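PDB 5EGN: esterase from Uncultured bacterium, which probably hydrolyses carboxylic esters and the lactone ring of N-acyl homoserine lactones, the signals of bacterial quorum sensing, as an alpha/beta hydrolase. Local coordinates for residues G33-Q38 / F243-R248; G211-V216 / I237-H242. The protein carries 2 engineered substitutions. All blocks are in the same frame, centred on the assembly; numbering follows the deposited sequence.

Interaction 1: G33-Q38 / F243-R248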
loop_
_atom_site.group_PDB
_atom_site.type_symbol
_atom_site.label_atom_id
_atom_site.label_comp_id
_atom_site.label_asym_id
_atom_site.label_seq_id
_atom_site.Cartn_x
_atom_site.Cartn_y
_atom_site.Cartn_z
ATOM N N GLY A 33 -3.078 -0.548 3.711
ATOM C CA GLY A 33 -1.951 -0.308 2.828
ATOM C C GLY A 33 -0.652 -0.865 3.382
ATOM O O GLY A 33 0.170 -1.391 2.639
ATOM N N ILE A 34 -0.487 -0.774 4.700
ATOM C CA ILE A 34 0.709 -1.265 5.391
ATOM C C ILE A 34 1.084 -2.713 5.037
ATOM O O ILE A 34 2.225 -3.126 5.247
ATOM C CB ILE A 34 0.540 -1.159 6.934
ATOM C CG1 ILE A 34 1.899 -1.154 7.643
ATOM C CG2 ILE A 34 -0.348 -2.279 7.464
ATOM C CD1 ILE A 34 1.811 -0.907 9.133
ATOM N N TRP A 35 0.137 -3.473 4.489
ATOM C CA TRP A 35 0.396 -4.869 4.149
ATOM C C TRP A 35 0.801 -5.068 2.688
ATOM O O TRP A 35 0.731 -6.192 2.177
ATOM C CB TRP A 35 -0.839 -5.717 4.456
ATOM C CG TRP A 35 -1.239 -5.694 5.895
ATOM C CD1 TRP A 35 -2.369 -5.143 6.421
ATOM C CD2 TRP A 35 -0.506 -6.243 6.999
ATOM N NE1 TRP A 35 -2.391 -5.321 7.783
ATOM C CE2 TRP A 35 -1.257 -5.993 8.163
ATOM C CE3 TRP A 35 0.711 -6.924 7.115
ATOM C CZ2 TRP A 35 -0.836 -6.398 9.428
ATOM C CZ3 TRP A 35 1.130 -7.327 8.374
ATOM C CH2 TRP A 35 0.357 -7.062 9.513
ATOM N N TYR A 36 1.235 -3.989 2.032
ATOM C CA TYR A 36 1.519 -4.004 0.595
ATOM C C TYR A 36 2.497 -5.105 0.200
ATOM O O TYR A 36 2.307 -5.777 -0.811
ATOM C CB TYR A 36 2.061 -2.640 0.130
ATOM C CG TYR A 36 2.394 -2.606 -1.351
ATOM C CD1 TYR A 36 1.385 -2.632 -2.306
ATOM C CD2 TYR A 36 3.711 -2.579 -1.792
ATOM C CE1 TYR A 36 1.677 -2.624 -3.657
ATOM C CE2 TYR A 36 4.012 -2.570 -3.146
ATOM C CZ TYR A 36 2.990 -2.592 -4.070
ATOM O OH TYR A 36 3.277 -2.584 -5.413
ATOM N N PHE A 37 3.534 -5.301 1.003
ATOM C CA PHE A 37 4.550 -6.286 0.657
ATOM C C PHE A 37 4.153 -7.710 1.036
ATOM O O PHE A 37 4.815 -8.665 0.633
ATOM C CB PHE A 37 5.883 -5.938 1.316
ATOM C CG PHE A 37 6.489 -4.657 0.826
ATOM C CD1 PHE A 37 7.032 -4.568 -0.446
ATOM C CD2 PHE A 37 6.522 -3.541 1.642
ATOM C CE1 PHE A 37 7.592 -3.384 -0.894
ATOM C CE2 PHE A 37 7.080 -2.357 1.201
ATOM C CZ PHE A 37 7.616 -2.278 -0.068
ATOM N N GLN A 38 3.079 -7.853 1.806
ATOM C CA GLN A 38 2.593 -9.173 2.194
ATOM C C GLN A 38 1.418 -9.605 1.328
ATOM O O GLN A 38 1.328 -10.759 0.910
ATOM C CB GLN A 38 2.179 -9.191 3.667
ATOM C CG GLN A 38 3.335 -9.196 4.652
ATOM C CD GLN A 38 4.015 -7.848 4.770
ATOM O OE1 GLN A 38 3.357 -6.817 4.900
ATOM N NE2 GLN A 38 5.343 -7.850 4.724
ATOM N N PHE A 243 7.145 -2.457 13.384
ATOM C CA PHE A 243 6.654 -2.800 12.055
ATOM C C PHE A 243 7.581 -3.745 11.298
ATOM O O PHE A 243 8.214 -3.354 10.320
ATOM C CB PHE A 243 6.433 -1.524 11.243
ATOM C CG PHE A 243 5.721 -0.442 12.004
ATOM C CD1 PHE A 243 4.343 -0.462 12.140
ATOM C CD2 PHE A 243 6.432 0.594 12.587
ATOM C CE1 PHE A 243 3.688 0.533 12.841
ATOM C CE2 PHE A 243 5.783 1.591 13.288
ATOM C CZ PHE A 243 4.410 1.560 13.417
ATOM N N TYR A 244 7.641 -4.994 11.752
ATOM C CA TYR A 244 8.457 -6.023 11.115
ATOM C C TYR A 244 8.099 -6.203 9.639
ATOM O O TYR A 244 8.972 -6.461 8.810
ATOM C CB TYR A 244 8.298 -7.351 11.861
ATOM C CG TYR A 244 9.312 -8.416 11.499
ATOM C CD1 TYR A 244 10.515 -8.087 10.887
ATOM C CD2 TYR A 244 9.062 -9.756 11.769
ATOM C CE1 TYR A 244 11.439 -9.061 10.556
ATOM C CE2 TYR A 244 9.979 -10.735 11.441
ATOM C CZ TYR A 244 11.164 -10.384 10.836
ATOM O OH TYR A 244 12.079 -11.359 10.511
ATOM N N GLN A 245 6.819 -6.056 9.313
ATOM C CA GLN A 245 6.357 -6.284 7.947
ATOM C C GLN A 245 6.834 -5.187 6.997
ATOM O O GLN A 245 6.804 -5.358 5.779
ATOM C CB GLN A 245 4.829 -6.391 7.900
ATOM C CG GLN A 245 4.088 -5.066 7.974
ATOM C CD GLN A 245 3.814 -4.621 9.396
ATOM O OE1 GLN A 245 4.725 -4.523 10.214
ATOM N NE2 GLN A 245 2.548 -4.357 9.698
ATOM N N LEU A 246 7.278 -4.066 7.557
ATOM C CA LEU A 246 7.802 -2.968 6.750
ATOM C C LEU A 246 9.315 -2.816 6.897
ATOM O O LEU A 246 10.005 -2.463 5.940
ATOM C CB LEU A 246 7.117 -1.652 7.120
ATOM C CG LEU A 246 5.751 -1.384 6.489
ATOM C CD1 LEU A 246 5.262 0.006 6.863
ATOM C CD2 LEU A 246 5.822 -1.543 4.980
ATOM N N GLU A 247 9.824 -3.078 8.096
ATOM C CA GLU A 247 11.247 -2.912 8.377
ATOM C C GLU A 247 12.086 -3.984 7.682
ATOM O O GLU A 247 13.121 -3.682 7.087
ATOM C CB GLU A 247 11.495 -2.929 9.887
ATOM C CG GLU A 247 10.877 -1.735 10.614
ATOM C CD GLU A 247 11.195 -1.720 12.096
ATOM O OE1 GLU A 247 10.244 -1.756 12.906
ATOM O OE2 GLU A 247 12.391 -1.658 12.450
ATOM N N ARG A 248 11.643 -5.233 7.767
ATOM C CA ARG A 248 12.289 -6.329 7.048
ATOM C C ARG A 248 11.232 -7.234 6.418
ATOM O O ARG A 248 11.033 -8.362 6.866
ATOM C CB ARG A 248 13.195 -7.142 7.979
ATOM C CG ARG A 248 14.225 -6.315 8.735
ATOM C CD ARG A 248 15.240 -7.192 9.451
ATOM N NE ARG A 248 16.117 -7.884 8.511
ATOM C CZ ARG A 248 17.203 -7.343 7.968
ATOM N NH1 ARG A 248 17.548 -6.099 8.269
ATOM N NH2 ARG A 248 17.944 -8.046 7.123
#
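Gln245 turns its side chain toward Trp35: CG stands between its backbone N and carbonyl carbon (chi1 78°), and the bend at chi2 (-88°) carries CD to the indole. In this alpha/beta hydrolase fold the contact joins segment 33-38, which follows strand 21-25, to the short helix 244-247 that follows His242. NE2 of Gln245 lies over one face of the Trp35 indole, toward the rim, 3.5 Å from Trp35 CH2; amide and ring planes are 30° apart. The same nitrogen also hydrogen-bonds Asn92 OD1, which helps fix the rotation of the amide. Ile34 crosses Gln245 at about a right angle, its CD1 3.6 Å from Gln245 NE2 and 4.0 Å from Phe243 CD1, while its CG1 meets Leu246 CD1 at 3.6 Å. Leu246 CD2 comes to the edge of the Phe37 ring, 4.0 Å from Phe37 CD2. Phe37 of the second subunit packs on Leu246, and Tyr36 OH hydrogen-bonds His168 of that subunit, placing the contact at the interface with the second subunit. Gln38 NE2, also bonded to Asn253 OD1, donates to a lone pair of Gln245 O in the carbonyl plane, at 3.1 Å.

Interaction 2: G211-V216 / I237-H242. Engineered in segment 211-216: Val216 (natural residue Ala). Engineered in segment 237-242: Asn238 (natural residue Lys).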
loop_
_atom_site.group_PDB
_atom_site.type_symbol
_atom_site.label_atom_id
_atom_site.label_comp_id
_atom_site.label_asym_id
_atom_site.label_seq_id
_atom_site.Cartn_x
_atom_site.Cartn_y
_atom_site.Cartn_z
ATOM N N GLY A 211 9.646 -7.204 18.035
ATOM C CA GLY A 211 10.875 -6.527 17.673
ATOM C C GLY A 211 11.680 -6.214 18.918
ATOM O O GLY A 211 11.121 -5.824 19.941
ATOM N N GLU A 212 12.995 -6.390 18.835
ATOM C CA GLU A 212 13.873 -6.165 19.978
ATOM C C GLU A 212 13.849 -4.713 20.453
ATOM O O GLU A 212 13.887 -4.444 21.654
ATOM C CB GLU A 212 15.306 -6.570 19.628
ATOM C CG GLU A 212 16.312 -6.342 20.742
ATOM C CD GLU A 212 17.726 -6.201 20.220
ATOM O OE1 GLU A 212 17.889 -5.988 19.000
ATOM O OE2 GLU A 212 18.675 -6.298 21.027
ATOM N N GLU A 213 13.781 -3.783 19.507
ATOM C CA GLU A 213 13.857 -2.362 19.831
ATOM C C GLU A 213 12.494 -1.685 19.915
ATOM O O GLU A 213 12.411 -0.457 19.985
ATOM C CB GLU A 213 14.716 -1.631 18.800
ATOM C CG GLU A 213 16.164 -2.067 18.777
ATOM C CD GLU A 213 17.005 -1.216 17.850
ATOM O OE1 GLU A 213 16.804 0.015 17.829
ATOM O OE2 GLU A 213 17.859 -1.780 17.136
ATOM N N ASP A 214 11.427 -2.476 19.908
ATOM C CA ASP A 214 10.085 -1.916 20.022
ATOM C C ASP A 214 9.841 -1.408 21.441
ATOM O O ASP A 214 9.930 -2.162 22.412
ATOM C CB ASP A 214 9.027 -2.948 19.629
ATOM C CG ASP A 214 7.646 -2.335 19.442
ATOM O OD1 ASP A 214 7.433 -1.170 19.842
ATOM O OD2 ASP A 214 6.764 -3.028 18.895
ATOM N N LEU A 215 9.537 -0.116 21.545
ATOM C CA LEU A 215 9.287 0.537 22.827
ATOM C C LEU A 215 7.804 0.881 22.972
ATOM O O LEU A 215 7.322 1.109 24.083
ATOM C CB LEU A 215 10.151 1.795 22.963
ATOM C CG LEU A 215 11.649 1.522 23.063
ATOM C CD1 LEU A 215 12.467 2.792 22.918
ATOM C CD2 LEU A 215 11.955 0.853 24.384
ATOM N N VAL A 216 7.094 0.909 21.844
ATOM C CA VAL A 216 5.640 1.061 21.815
ATOM C C VAL A 216 4.980 -0.193 22.382
ATOM O O VAL A 216 4.066 -0.113 23.208
ATOM C CB VAL A 216 5.132 1.301 20.377
ATOM C CG1 VAL A 216 3.617 1.288 20.322
ATOM C CG2 VAL A 216 5.669 2.616 19.845
ATOM N N ILE A 237 12.688 -10.379 17.365
ATOM C CA ILE A 237 13.434 -10.078 16.150
ATOM C C ILE A 237 14.481 -8.980 16.357
ATOM O O ILE A 237 14.146 -7.874 16.787
ATOM C CB ILE A 237 12.489 -9.659 15.007
ATOM C CG1 ILE A 237 11.371 -10.684 14.848
ATOM C CG2 ILE A 237 13.255 -9.551 13.713
ATOM C CD1 ILE A 237 11.860 -12.081 14.527
ATOM N N ASN A 238 15.742 -9.292 16.055
ATOM C CA ASN A 238 16.839 -8.329 16.154
ATOM C C ASN A 238 16.724 -7.201 15.126
ATOM O O ASN A 238 16.377 -7.451 13.968
ATOM C CB ASN A 238 18.182 -9.043 15.971
ATOM C CG ASN A 238 19.103 -8.896 17.175
ATOM O OD1 ASN A 238 18.840 -9.453 18.238
ATOM N ND2 ASN A 238 20.205 -8.174 17.000
ATOM N N ASP A 239 17.041 -5.975 15.559
ATOM C CA ASP A 239 17.087 -4.779 14.698
ATOM C C ASP A 239 15.715 -4.385 14.134
ATOM O O ASP A 239 15.627 -3.816 13.044
ATOM C CB ASP A 239 18.065 -4.988 13.526
ATOM C CG ASP A 239 19.520 -4.828 13.923
ATOM O OD1 ASP A 239 19.860 -3.776 14.504
ATOM O OD2 ASP A 239 20.321 -5.741 13.631
ATOM N N VAL A 240 14.644 -4.666 14.872
ATOM C CA VAL A 240 13.284 -4.332 14.417
ATOM C C VAL A 240 12.477 -3.682 15.539
ATOM O O VAL A 240 12.705 -3.992 16.715
ATOM C CB VAL A 240 12.546 -5.587 13.909
ATOM C CG1 VAL A 240 11.128 -5.258 13.469
ATOM C CG2 VAL A 240 13.322 -6.194 12.760
ATOM N N GLY A 241 11.577 -2.760 15.189
ATOM C CA GLY A 241 10.698 -2.147 16.169
ATOM C C GLY A 241 9.273 -2.673 16.077
ATOM O O GLY A 241 9.029 -3.861 16.283
ATOM N N HIS A 242 8.331 -1.790 15.754
ATOM C CA HIS A 242 6.906 -2.120 15.780
ATOM C C HIS A 242 6.405 -2.695 14.460
ATOM O O HIS A 242 5.364 -3.349 14.417
ATOM C CB HIS A 242 6.088 -0.873 16.136
ATOM C CG HIS A 242 4.769 -1.170 16.777
ATOM N ND1 HIS A 242 4.657 -1.887 17.951
ATOM C CD2 HIS A 242 3.506 -0.833 16.423
ATOM C CE1 HIS A 242 3.383 -1.985 18.285
ATOM N NE2 HIS A 242 2.664 -1.353 17.374
#
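His242 ND1 donates to Asp214 OD2 over 2.6 Å, a nearly straight bond (164° at the hydrogen) that meets the syn side of the carboxylate and lies close to the imidazole plane. Asp214 CG is anti to its backbone N (chi1 -168°), which turns the carboxylate carbon toward His242. Carboxylate and ring stand almost perpendicular, 81° apart. The other oxygen, Asp214 OD1, accepts from Thr217 N. The pair is consistent with the acid and histidine of the catalytic triad of alpha/beta hydrolases, and His242 touches Ser93 of a probable nucleophile elbow. Backbone bonds tie the loops together behind it: Glu212 N to Ile237 O at 2.8 Å, and Glu213 N to Val240 O at 3.0 Å. At the outer end Glu213 and Asp239 run side by side, OE2 to OD1 3.9 Å, a close approach of like charges; Glu213 OE1 is bonded to Ala152 N. Engineered Val216 lays CG1 over one face of the His242 imidazole, 4.0 Å from its centroid, in a CH-pi contact. The two loops leave the C-terminal ends of parallel neighbours 206-211 and 233-237 and lead into helices 219-228 and 244-247.

Overall arrangement
Interaction 2 is nested within the loop closed by interaction 1. The two meet through one continuous piece of chain, 237-248, whose loop half serves interaction 2 and whose helical half serves interaction 1. Glu247 OE1 probably accepts from Gly241 N, and Tyr244 packs on Ile237, linking the halves. The touching residues of interaction 1 are all buried, and apolar side chains and amides do most of the work there. Interaction 2, at the C-terminal ends of the last two strands of the sheet, is partly buried and relies on backbone bonds and a His-carboxylate pair, with Glu212, Glu213 and Asp239 nearer the surface while Asp214 is buried. The second subunit reaches interaction 1 but not interaction 2.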